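Local atomic coordinates of cytoplasmic protein (Cryptococcus neoformans var. grubii serotype A, PDB entry 7LPO), a protein that probably hydrolyses the beta-glucosidic bond of steryl glucosides, as a sterylglucosidase of glycoside hydrolase family 5. Residues 309-315 / 327-333. Numbering follows the deposited sequence.
Sequences EAQDVQA and SRQTIDP
The open end of the beta hairpin formed by strands 311-319 and 322-331 is held here by two antiparallel hydrogen-bonded pairs, Gln311 with Ile331 and Val313 with Gln329. Each is closed by two backbone bonds; Val313 N to Gln329 O, at 2.8 Å and 166°, represents the set. Ala315 N reaches Ser327 O only weakly, but Ala315 pairs on with Gly326.

Between these pairs, Asp312 and Thr330 share a face with Arg328. The carboxylate of Asp312, swung anti to its own nitrogen (chi1 -168°), leans over the partner strand; its short chain keeps OD1 near the Thr330 hydroxyl, whose OG1 gives it a weak bond at 3.4 Å. Arg328 is long enough to span the strands and set two N-H donors on one backbone oxygen. Its chain bends at chi3 (99°) and brings NE and NH2 side-on to Asp312 O; NH2 lies 3.2 Å from that oxygen, and both nitrogens approach from one face of the carbonyl. The carboxylate adds a long salt bridge, OD2 to NE at 3.9 Å, through charge alone. Gln314 runs alongside, its CG 3.9 Å from Arg328 CZ and over one guanidinium face, while a water joins Gln314 OE1 to Arg328 NH2.

Gln311 and Gln329 share the other face with Val313 and Ile331, whose branched apolar chains suit contact with Pro295 of strand 294-295; Val313 CG2 meets Ile331 CD1 at 3.8 Å. The small Ala315 methyl fits closely against Ser327 O (CB to O 3.1 Å), near the Gln329 amide. Straight backbone bonds thus set the register, whereas the long, bent polar contacts would be expected to add less directional, partly charge-based support.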
loop_
_atom_site.group_PDB
_atom_site.type_symbol
_atom_site.label_atom_id
_atom_site.label_comp_id
_atom_site.label_asym_id
_atom_site.label_seq_id
_atom_site.Cartn_x
_atom_site.Cartn_y
_atom_site.Cartn_z
ATOM N N GLU A 309 23.863 16.250 -20.046
ATOM C CA GLU A 309 24.365 17.580 -19.730
ATOM C C GLU A 309 24.375 17.800 -18.222
ATOM O O GLU A 309 23.366 17.581 -17.551
ATOM C CB GLU A 309 23.510 18.652 -20.398
ATOM C CG GLU A 309 23.455 18.561 -21.902
ATOM C CD GLU A 309 22.531 19.607 -22.494
ATOM O OE1 GLU A 309 22.168 20.564 -21.765
ATOM O OE2 GLU A 309 22.163 19.466 -23.681
ATOM N N ALA A 310 25.513 18.246 -17.701
ATOM C CA ALA A 310 25.641 18.513 -16.278
ATOM C C ALA A 310 24.687 19.619 -15.848
ATOM O O ALA A 310 24.432 20.574 -16.591
ATOM C CB ALA A 310 27.083 18.903 -15.946
ATOM N N GLN A 311 24.139 19.470 -14.644
ATOM C CA GLN A 311 23.226 20.456 -14.084
ATOM C C GLN A 311 23.525 20.644 -12.604
ATOM O O GLN A 311 23.982 19.725 -11.922
ATOM C CB GLN A 311 21.750 20.053 -14.261
ATOM C CG GLN A 311 21.299 19.927 -15.705
ATOM C CD GLN A 311 21.187 21.264 -16.402
ATOM O OE1 GLN A 311 20.226 22.001 -16.201
ATOM N NE2 GLN A 311 22.157 21.573 -17.246
ATOM N N ASP A 312 23.263 21.848 -12.119
ATOM C CA ASP A 312 23.393 22.203 -10.711
ATOM C C ASP A 312 21.986 22.268 -10.128
ATOM O O ASP A 312 21.247 23.220 -10.393
ATOM C CB ASP A 312 24.118 23.537 -10.568
ATOM C CG ASP A 312 24.549 23.817 -9.145
ATOM O OD1 ASP A 312 24.808 22.844 -8.398
ATOM O OD2 ASP A 312 24.635 25.012 -8.774
ATOM N N VAL A 313 21.615 21.266 -9.340
ATOM C CA VAL A 313 20.229 21.090 -8.922
ATOM C C VAL A 313 20.071 21.421 -7.448
ATOM O O VAL A 313 20.988 21.238 -6.643
ATOM C CB VAL A 313 19.732 19.656 -9.205
ATOM C CG1 VAL A 313 20.053 19.262 -10.639
ATOM C CG2 VAL A 313 20.346 18.665 -8.235
ATOM N N GLN A 314 18.884 21.912 -7.103
ATOM C CA GLN A 314 18.530 22.158 -5.712
ATOM C C GLN A 314 18.452 20.837 -4.962
ATOM O O GLN A 314 17.948 19.838 -5.480
ATOM C CB GLN A 314 17.183 22.887 -5.622
ATOM C CG GLN A 314 17.026 24.068 -6.585
ATOM C CD GLN A 314 15.564 24.498 -6.803
ATOM O OE1 GLN A 314 14.923 24.103 -7.793
ATOM N NE2 GLN A 314 15.039 25.317 -5.885
ATOM N N ALA A 315 18.976 20.820 -3.743
ATOM C CA ALA A 315 18.821 19.681 -2.855
ATOM C C ALA A 315 17.948 20.095 -1.680
ATOM O O ALA A 315 17.973 21.251 -1.247
ATOM C CB ALA A 315 20.163 19.157 -2.351
ATOM N N SER A 327 21.958 22.812 0.221
ATOM C CA SER A 327 22.861 23.313 -0.799
ATOM C C SER A 327 22.466 22.777 -2.172
ATOM O O SER A 327 21.754 21.779 -2.296
ATOM C CB SER A 327 24.298 22.914 -0.483
ATOM O OG SER A 327 24.422 21.502 -0.448
ATOM N N ARG A 328 22.927 23.465 -3.210
ATOM C CA ARG A 328 22.814 22.948 -4.563
ATOM C C ARG A 328 23.928 21.942 -4.811
ATOM O O ARG A 328 25.018 22.045 -4.246
ATOM C CB ARG A 328 22.877 24.082 -5.582
ATOM C CG ARG A 328 21.625 24.939 -5.617
ATOM C CD ARG A 328 21.604 25.862 -6.834
ATOM N NE ARG A 328 20.793 25.343 -7.934
ATOM C CZ ARG A 328 19.805 26.010 -8.522
ATOM N NH1 ARG A 328 19.493 27.234 -8.121
ATOM N NH2 ARG A 328 19.123 25.451 -9.517
ATOM N N GLN A 329 23.637 20.952 -5.647
ATOM C CA GLN A 329 24.573 19.879 -5.957
ATOM C C GLN A 329 24.675 19.715 -7.466
ATOM O O GLN A 329 23.665 19.741 -8.173
ATOM C CB GLN A 329 24.131 18.559 -5.315
ATOM C CG GLN A 329 24.360 18.509 -3.817
ATOM C CD GLN A 329 23.891 17.214 -3.193
ATOM O OE1 GLN A 329 24.168 16.122 -3.703
ATOM N NE2 GLN A 329 23.180 17.324 -2.079
ATOM N N THR A 330 25.895 19.556 -7.956
ATOM C CA THR A 330 26.123 19.328 -9.374
ATOM C C THR A 330 25.986 17.842 -9.681
ATOM O O THR A 330 26.599 17.001 -9.014
ATOM C CB THR A 330 27.504 19.830 -9.791
ATOM O OG1 THR A 330 27.575 21.247 -9.593
ATOM C CG2 THR A 330 27.773 19.509 -11.255
ATOM N N ILE A 331 25.159 17.526 -10.676
ATOM C CA ILE A 331 25.068 16.188 -11.253
ATOM C C ILE A 331 25.666 16.275 -12.649
ATOM O O ILE A 331 25.230 17.094 -13.471
ATOM C CB ILE A 331 23.620 15.675 -11.294
ATOM C CG1 ILE A 331 23.040 15.613 -9.872
ATOM C CG2 ILE A 331 23.554 14.315 -11.969
ATOM C CD1 ILE A 331 21.526 15.489 -9.843
ATOM N N ASP A 332 26.679 15.456 -12.912
ATOM C CA ASP A 332 27.373 15.475 -14.199
ATOM C C ASP A 332 27.357 14.087 -14.819
ATOM O O ASP A 332 28.197 13.238 -14.466
ATOM C CB ASP A 332 28.809 15.969 -14.030
ATOM C CG ASP A 332 29.497 16.227 -15.361
ATOM O OD1 ASP A 332 28.918 15.877 -16.419
ATOM O OD2 ASP A 332 30.617 16.788 -15.345
ATOM N N PRO A 333 26.425 13.801 -15.735
ATOM C CA PRO A 333 26.433 12.494 -16.411
ATOM C C PRO A 333 27.615 12.301 -17.337
ATOM O O PRO A 333 27.846 11.168 -17.778
ATOM C CB PRO A 333 25.112 12.490 -17.202
ATOM C CG PRO A 333 24.297 13.616 -16.643
ATOM C CD PRO A 333 25.281 14.631 -16.152
HETATM O O HOH W 1 16.106 25.551 -10.454
#